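Local coordinates for protein UspA1 (Moraxella catarrhalis, PDB 3NTN) that serves as a trimeric autotransporter adhesin of the outer membrane, its head and stalk probably holding the bacterium to host ligands such as fibronectin and the receptor CEACAM1, at residues I59-A65 / G72-E78; L101-D106 / L117-G123; Y1-I6 / G14-K20. Where two conformers were deposited one is given. Residue numbers count along the deposited sequence, not the author numbering.

Contact 1: I59-A65 / G72-E78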
# COMPACT_ATOMS: atom_id res chain seq x y z
N ILE B 59 7.64 24.12 2.90
CA ILE B 59 8.90 24.68 3.25
C ILE B 59 10.05 23.82 2.70
O ILE B 59 10.13 22.59 2.95
CB ILE B 59 9.04 24.83 4.76
CG1 ILE B 59 8.04 25.85 5.29
CG2 ILE B 59 10.48 25.22 5.15
CD1 ILE B 59 7.96 25.86 6.83
N ASP B 60 10.93 24.47 1.94
CA ASP B 60 12.22 23.88 1.57
C ASP B 60 12.14 22.65 0.64
O ASP B 60 12.93 21.71 0.76
CB ASP B 60 13.11 23.59 2.84
CG ASP B 60 14.60 23.65 2.53
OD1 ASP B 60 14.98 23.98 1.39
OD2 ASP B 60 15.41 23.32 3.39
N ASN B 61 11.21 22.68 -0.32
CA ASN B 61 11.03 21.58 -1.28
C ASN B 61 11.80 21.87 -2.54
O ASN B 61 12.02 23.05 -2.85
CB ASN B 61 9.56 21.40 -1.60
CG ASN B 61 8.76 21.08 -0.36
OD1 ASN B 61 8.91 20.00 0.19
ND2 ASN B 61 7.95 22.05 0.13
N LYS B 62 12.21 20.81 -3.24
CA LYS B 62 12.81 20.95 -4.54
C LYS B 62 12.04 20.07 -5.48
O LYS B 62 12.11 18.85 -5.40
CB LYS B 62 14.27 20.50 -4.52
CG LYS B 62 15.20 21.41 -3.71
CD LYS B 62 16.69 20.94 -3.86
CE LYS B 62 17.66 21.91 -3.21
NZ LYS B 62 17.17 22.28 -1.84
N ALA B 63 11.32 20.69 -6.41
CA ALA B 63 10.54 19.95 -7.35
C ALA B 63 11.32 20.12 -8.63
O ALA B 63 10.88 20.85 -9.55
CB ALA B 63 9.20 20.57 -7.44
N ASN B 64 12.49 19.44 -8.66
CA ASN B 64 13.58 19.71 -9.61
C ASN B 64 13.83 18.62 -10.64
O ASN B 64 14.96 18.26 -10.90
CB ASN B 64 14.89 20.05 -8.88
CG ASN B 64 14.83 21.40 -8.14
OD1 ASN B 64 13.79 22.07 -8.12
ND2 ASN B 64 15.95 21.78 -7.50
N ALA B 65 12.76 18.09 -11.22
CA ALA B 65 12.87 17.24 -12.44
C ALA B 65 11.51 17.28 -13.07
O ALA B 65 10.48 17.74 -12.43
CB ALA B 65 13.22 15.84 -12.08
N GLY B 72 5.09 19.60 1.02
CA GLY B 72 5.22 19.48 2.47
C GLY B 72 6.49 20.17 2.92
O GLY B 72 6.79 21.27 2.48
N ASN B 73 7.27 19.50 3.77
CA ASN B 73 8.53 20.03 4.24
C ASN B 73 9.76 19.19 3.80
O ASN B 73 9.88 18.01 4.16
CB ASN B 73 8.51 20.13 5.74
CG ASN B 73 9.68 21.01 6.30
OD1 ASN B 73 10.84 20.85 5.93
ND2 ASN B 73 9.34 21.96 7.16
N LYS B 74 10.69 19.81 3.08
CA LYS B 74 11.95 19.13 2.76
C LYS B 74 11.73 17.86 1.90
O LYS B 74 12.33 16.84 2.16
CB LYS B 74 12.74 18.75 4.03
CG LYS B 74 13.97 19.61 4.37
CD LYS B 74 14.16 19.68 5.92
CE LYS B 74 14.86 20.97 6.41
NZ LYS B 74 13.92 22.15 6.67
N ASN B 75 10.88 17.97 0.89
CA ASN B 75 10.84 16.97 -0.17
C ASN B 75 11.74 17.40 -1.34
O ASN B 75 11.49 18.44 -1.94
CB ASN B 75 9.43 16.76 -0.62
CG ASN B 75 8.54 16.29 0.51
OD1 ASN B 75 8.58 15.12 0.88
ND2 ASN B 75 7.74 17.21 1.09
N THR B 76 12.80 16.64 -1.60
CA THR B 76 13.71 16.89 -2.72
C THR B 76 13.46 15.85 -3.83
O THR B 76 13.67 14.65 -3.60
CB THR B 76 15.16 16.76 -2.28
OG1 THR B 76 15.44 17.61 -1.12
CG2 THR B 76 16.12 17.10 -3.46
N ILE B 77 13.05 16.31 -5.01
CA ILE B 77 12.89 15.42 -6.15
C ILE B 77 13.79 15.82 -7.29
O ILE B 77 13.66 16.90 -7.80
CB ILE B 77 11.48 15.42 -6.68
CG1 ILE B 77 10.55 14.87 -5.61
CG2 ILE B 77 11.40 14.49 -7.83
CD1 ILE B 77 9.21 15.28 -5.85
N GLU B 78 14.72 14.94 -7.67
CA GLU B 78 15.66 15.22 -8.72
C GLU B 78 15.59 14.09 -9.77
O GLU B 78 16.44 13.98 -10.60
CB GLU B 78 17.07 15.39 -8.14
CG GLU B 78 17.36 16.75 -7.43
CD GLU B 78 18.47 16.68 -6.31
OE1 GLU B 78 18.97 15.56 -5.95
OE2 GLU B 78 18.80 17.77 -5.76
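Segments 59-65 and 72-78 lie side by side and parallel, each taken through the same corner, joined by eight hydrogen bonds, five of them between backbone groups. Ile59 opens the series: its N donates to Gly72 O at 3.0 Å, and its O accepts from Lys74 N at 2.8 Å. At the corner Asp60 and Lys74 both take positive phi, which breaks the backbone pairing, and the Asn61 side chain fills the gap. Asn61 ND2 gives a 2.7 Å bond to Gly72 O, while Asn61 OD1 receives Asn75 N at 2.9 Å and Asn75 ND2 at 3.2 Å. An amide suits this place because it offers donor and acceptor together. Asn61 ND2 also reaches Asn47 and Asn75 OD1 accepts from Asn89, so the asparagines form a row running from turn to turn. Beyond the corner, Lys62 N bonds to Asn75 O (2.8 Å), Ile77 N to Lys62 O (2.7 Å) and Asn64 N to Ile77 O (2.9 Å). The backbone angles of Gly72 would press a CB against the preceding carbonyl. Ala63 and Ile77 turn to the inside, where both meet Ala70, whereas Lys62 and Thr76 face outward and touch through CD and CG2 at 3.9 Å. Asp60 OD2 and Lys74 NZ form a salt bridge that is long, 3.8 Å, and Asn73 ND2 bonds to Asn67 of the second subunit. Successive coils with a row of buried, hydrogen-bonded asparagines at the corner are characteristic of the left-handed parallel beta-roll of YadA-like adhesin heads.

Contact 2: L101-D106 / L117-G123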
# COMPACT_ATOMS: atom_id res chain seq x y z
N LEU B 101 4.67 8.66 -0.04
CA LEU B 101 3.71 9.34 0.82
C LEU B 101 4.15 8.93 2.22
O LEU B 101 3.92 7.79 2.62
CB LEU B 101 2.26 8.89 0.49
CG LEU B 101 1.13 9.44 1.39
CD1 LEU B 101 1.02 10.95 1.26
CD2 LEU B 101 -0.20 8.77 1.10
N GLY B 102 4.85 9.81 2.92
CA GLY B 102 5.65 9.40 4.06
C GLY B 102 6.55 10.51 4.55
O GLY B 102 6.49 11.66 4.04
N SER B 103 7.39 10.19 5.53
CA SER B 103 8.32 11.13 6.12
C SER B 103 9.59 10.39 6.51
O SER B 103 9.56 9.19 6.74
CB SER B 103 7.72 11.77 7.35
OG SER B 103 7.18 10.79 8.22
N ASN B 104 10.71 11.11 6.49
CA ASN B 104 11.97 10.59 6.98
C ASN B 104 12.30 9.26 6.34
O ASN B 104 12.78 8.35 7.03
CB ASN B 104 11.96 10.49 8.52
CG ASN B 104 11.90 11.86 9.20
OD1 ASN B 104 10.86 12.49 9.22
ND2 ASN B 104 13.01 12.32 9.78
N THR B 105 12.05 9.16 5.03
CA THR B 105 12.30 7.92 4.30
C THR B 105 13.79 7.77 3.88
O THR B 105 14.63 8.66 4.10
CB THR B 105 11.35 7.75 3.08
OG1 THR B 105 11.51 8.89 2.27
CG2 THR B 105 9.82 7.71 3.48
N ASP B 106 14.12 6.59 3.32
CA ASP B 106 15.48 6.28 2.85
C ASP B 106 15.28 5.64 1.51
O ASP B 106 14.71 4.53 1.40
CB ASP B 106 16.17 5.34 3.83
CG ASP B 106 17.53 4.80 3.32
OD1 ASP B 106 18.25 5.49 2.56
OD2 ASP B 106 17.90 3.66 3.73
N LEU B 117 5.65 4.08 1.58
CA LEU B 117 4.54 4.60 2.33
C LEU B 117 4.91 4.73 3.79
O LEU B 117 5.45 3.81 4.34
CB LEU B 117 3.35 3.64 2.23
CG LEU B 117 2.78 3.35 0.82
CD1 LEU B 117 1.72 2.33 0.95
CD2 LEU B 117 2.20 4.69 0.18
N GLY B 118 4.59 5.86 4.44
CA GLY B 118 4.79 6.01 5.90
C GLY B 118 6.10 6.60 6.40
O GLY B 118 7.04 6.75 5.66
N HIS B 119 6.11 6.87 7.70
CA HIS B 119 7.25 7.44 8.44
C HIS B 119 8.35 6.41 8.69
O HIS B 119 8.07 5.26 9.10
CB HIS B 119 6.72 8.01 9.79
CG HIS B 119 7.78 8.54 10.70
ND1 HIS B 119 7.97 8.05 11.98
CD2 HIS B 119 8.70 9.51 10.53
CE1 HIS B 119 8.97 8.70 12.55
NE2 HIS B 119 9.43 9.60 11.69
N ASN B 120 9.60 6.82 8.46
CA ASN B 120 10.77 5.96 8.59
C ASN B 120 10.79 4.81 7.58
O ASN B 120 11.39 3.77 7.79
CB ASN B 120 10.87 5.36 9.99
CG ASN B 120 11.21 6.35 11.02
OD1 ASN B 120 11.82 7.37 10.74
ND2 ASN B 120 10.85 6.04 12.27
N THR B 121 10.12 4.98 6.47
CA THR B 121 10.05 3.89 5.50
C THR B 121 11.32 3.80 4.63
O THR B 121 11.80 4.81 4.16
CB THR B 121 8.74 4.00 4.70
OG1 THR B 121 7.67 3.63 5.58
CG2 THR B 121 8.73 3.05 3.50
N ALA B 122 11.86 2.59 4.43
CA ALA B 122 12.99 2.42 3.51
C ALA B 122 12.66 1.70 2.19
O ALA B 122 11.88 0.74 2.17
CB ALA B 122 14.19 1.75 4.22
N GLY B 123 13.29 2.17 1.10
CA GLY B 123 13.26 1.53 -0.21
C GLY B 123 14.08 0.25 -0.16
O GLY B 123 15.04 0.11 0.62
O HOH W 1 16.73 2.41 0.86
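Two successive coils of the parallel beta-roll round one corner, running from the subunit interface out to the surface. Leu101 begins on the face turned to the other subunits: its O takes Gly118 N at 2.7 Å, and its CB meets Leu117 CD2 at 4.2 Å. Both leucines also pack on their counterparts there, which suits large apolar side chains. Having no CB, which would collide with Gly118 O, Gly102 lets the coils close to 4.0 Å between its CA and that of Gly118. Ser103 N reaches Gly118 O only weakly (3.5 Å), but Ser103 O accepts Asn120 N at 2.9 Å, within the type II turn Gly118-Thr121. Asn104 has positive phi, readily adopted by asparagine, and its CB lies 3.8 Å from Asn120 OD1. Thr105 sets CG2 4.1 Å from Thr121 CB and bonds through OG1 to Asn89. Asp106 N donates to Thr121 O (3.0 Å) and Asp106 O receives Gly123 N (2.8 Å); water 1 links Asp106 O to Gly123 O at 3.0 and 2.9 Å.

Contact 3: Y1-I6 / G14-K20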
# COMPACT_ATOMS: atom_id res chain seq x y z
N TYR B 1 10.82 41.71 -3.25
CA TYR B 1 11.88 41.73 -4.31
C TYR B 1 11.65 40.61 -5.33
O TYR B 1 12.36 39.59 -5.40
CB TYR B 1 13.29 41.69 -3.68
CG TYR B 1 13.65 42.99 -3.03
CD1 TYR B 1 14.42 43.93 -3.70
CD2 TYR B 1 13.18 43.31 -1.74
CE1 TYR B 1 14.76 45.16 -3.10
CE2 TYR B 1 13.50 44.54 -1.14
CZ TYR B 1 14.30 45.46 -1.83
OH TYR B 1 14.63 46.67 -1.25
N ASN B 2 10.61 40.82 -6.14
CA ASN B 2 10.06 39.78 -6.99
C ASN B 2 10.50 39.88 -8.45
O ASN B 2 10.93 40.95 -8.91
CB ASN B 2 8.54 39.73 -6.81
CG ASN B 2 8.15 39.37 -5.37
OD1 ASN B 2 8.68 38.44 -4.78
ND2 ASN B 2 7.21 40.13 -4.81
N GLU B 3 10.41 38.76 -9.18
CA GLU B 3 11.00 38.69 -10.50
C GLU B 3 10.17 37.85 -11.47
O GLU B 3 10.18 36.61 -11.41
CB GLU B 3 12.44 38.17 -10.41
CG GLU B 3 13.27 38.36 -11.68
CD GLU B 3 14.75 38.07 -11.47
OE1 GLU B 3 15.33 38.59 -10.49
OE2 GLU B 3 15.33 37.32 -12.28
N ALA B 4 9.46 38.53 -12.37
CA ALA B 4 8.64 37.88 -13.39
C ALA B 4 8.73 38.54 -14.80
O ALA B 4 7.80 39.22 -15.24
CB ALA B 4 7.19 37.78 -12.91
N THR B 5 9.84 38.29 -15.49
CA THR B 5 10.09 38.89 -16.82
C THR B 5 9.57 38.04 -18.00
O THR B 5 8.98 38.57 -18.93
CB THR B 5 11.60 39.23 -17.08
OG1 THR B 5 12.43 38.12 -16.70
CG2 THR B 5 12.04 40.50 -16.31
N ILE B 6 9.80 36.73 -17.93
CA ILE B 6 9.55 35.79 -19.05
C ILE B 6 8.08 35.71 -19.47
O ILE B 6 7.19 36.14 -18.73
CB ILE B 6 10.03 34.35 -18.71
CG1 ILE B 6 10.94 34.36 -17.48
CG2 ILE B 6 10.65 33.67 -19.94
CD1 ILE B 6 12.32 35.04 -17.64
N GLY B 14 4.48 38.43 -1.84
CA GLY B 14 5.58 38.01 -0.96
C GLY B 14 6.93 38.67 -1.24
O GLY B 14 7.03 39.68 -1.96
N GLY B 15 8.00 38.11 -0.67
CA GLY B 15 9.33 38.65 -0.89
C GLY B 15 10.25 37.66 -1.56
O GLY B 15 10.08 36.45 -1.37
N TYR B 16 11.21 38.19 -2.34
CA TYR B 16 12.34 37.46 -2.95
C TYR B 16 11.92 36.23 -3.72
O TYR B 16 12.64 35.23 -3.72
CB TYR B 16 13.44 37.10 -1.93
CG TYR B 16 14.09 38.31 -1.32
CD1 TYR B 16 15.26 38.87 -1.86
CD2 TYR B 16 13.49 38.95 -0.24
CE1 TYR B 16 15.82 40.03 -1.31
CE2 TYR B 16 14.05 40.09 0.31
CZ TYR B 16 15.20 40.63 -0.21
OH TYR B 16 15.70 41.76 0.40
N ASN B 17 10.74 36.32 -4.36
CA ASN B 17 10.17 35.26 -5.19
C ASN B 17 10.56 35.46 -6.64
O ASN B 17 10.68 36.57 -7.08
CB ASN B 17 8.65 35.21 -5.05
CG ASN B 17 8.23 34.76 -3.68
OD1 ASN B 17 8.82 33.85 -3.10
ND2 ASN B 17 7.20 35.39 -3.14
N GLN B 18 10.77 34.39 -7.38
CA GLN B 18 11.23 34.52 -8.73
C GLN B 18 10.46 33.54 -9.59
O GLN B 18 10.42 32.38 -9.28
CB GLN B 18 12.75 34.24 -8.82
CG GLN B 18 13.65 35.42 -8.40
CD GLN B 18 15.09 34.99 -8.05
OE1 GLN B 18 16.08 35.47 -8.65
NE2 GLN B 18 15.22 34.09 -7.07
N ALA B 19 9.85 34.01 -10.67
CA ALA B 19 9.20 33.11 -11.62
C ALA B 19 10.00 33.24 -12.91
O ALA B 19 9.59 33.92 -13.84
CB ALA B 19 7.77 33.48 -11.80
N LYS B 20 11.16 32.61 -12.96
CA LYS B 20 12.08 32.73 -14.10
C LYS B 20 11.70 31.85 -15.30
O LYS B 20 12.14 32.10 -16.41
CB LYS B 20 13.52 32.43 -13.68
CG LYS B 20 14.05 33.33 -12.58
CD LYS B 20 15.29 32.76 -11.92
CE LYS B 20 16.34 33.85 -11.68
NZ LYS B 20 17.58 33.32 -11.03
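This is a mainly exposed pairing of neighbouring coils at the N-terminal end of the head, where the modelled chain begins. Segment 1-6 runs alongside 14-20, and the corner asparagine Asn2 does much of the bonding: its ND2 donates to Gly14 O at 2.9 Å and its OD1 accepts from Asn17 N at 3.0 Å. Gly14 sits at positive phi, and a CB there would clash with Asn17 ND2. Backbone pairing follows, with a weak bond from Glu3 N to Asn17 O (3.0 Å) and a better aligned one from Ala19 N to Glu3 O (2.7 Å). An asparagine reaching from one coil to the corner of the next, repeated here, is found in the parallel beta-roll of YadA-like heads; Asn17 continues it by bonding through ND2 to Gly29 and through OD1 to Asn32. Small Ala4 and Ala19 both touch Val11, their CB atoms 4.5 Å apart; Ala19 is buried, Ala4 still exposed at the open end of the roll. Outside the corner there is room for large rings. Tyr1 and Tyr16 lie with planes 22° apart and centroids 5.1 Å apart, so slid that they barely overlap; Tyr1 CB instead makes a CH-pi contact over the Tyr16 face, 3.9 Å from its centroid. Further along, the aliphatic parts of Glu3 and Gln18 touch, CB of Glu3 lying 3.6 Å from CG of Gln18.

In the fold
The three contacts are successive samples of one beta-roll, met along the chain in the order 3, 1, 2. Contact 3 is the most exposed, at the N-terminal end, with tyrosines outside its corner and few backbone bonds. Contact 1, about 19 Å away between centres, has the fullest set of hydrogen bonds and a more buried inner side. Contact 2, between centres about 15 Å from contact 1 and about 33 Å from contact 3, lies nearest the middle of the chain; there glycines shape the corner and leucines meet the other subunits. Corner asparagines bridge the coils in contacts 1 and 3, whereas contact 2 joins its coils through backbone groups and a water; Asn89 links contacts 1 and 2.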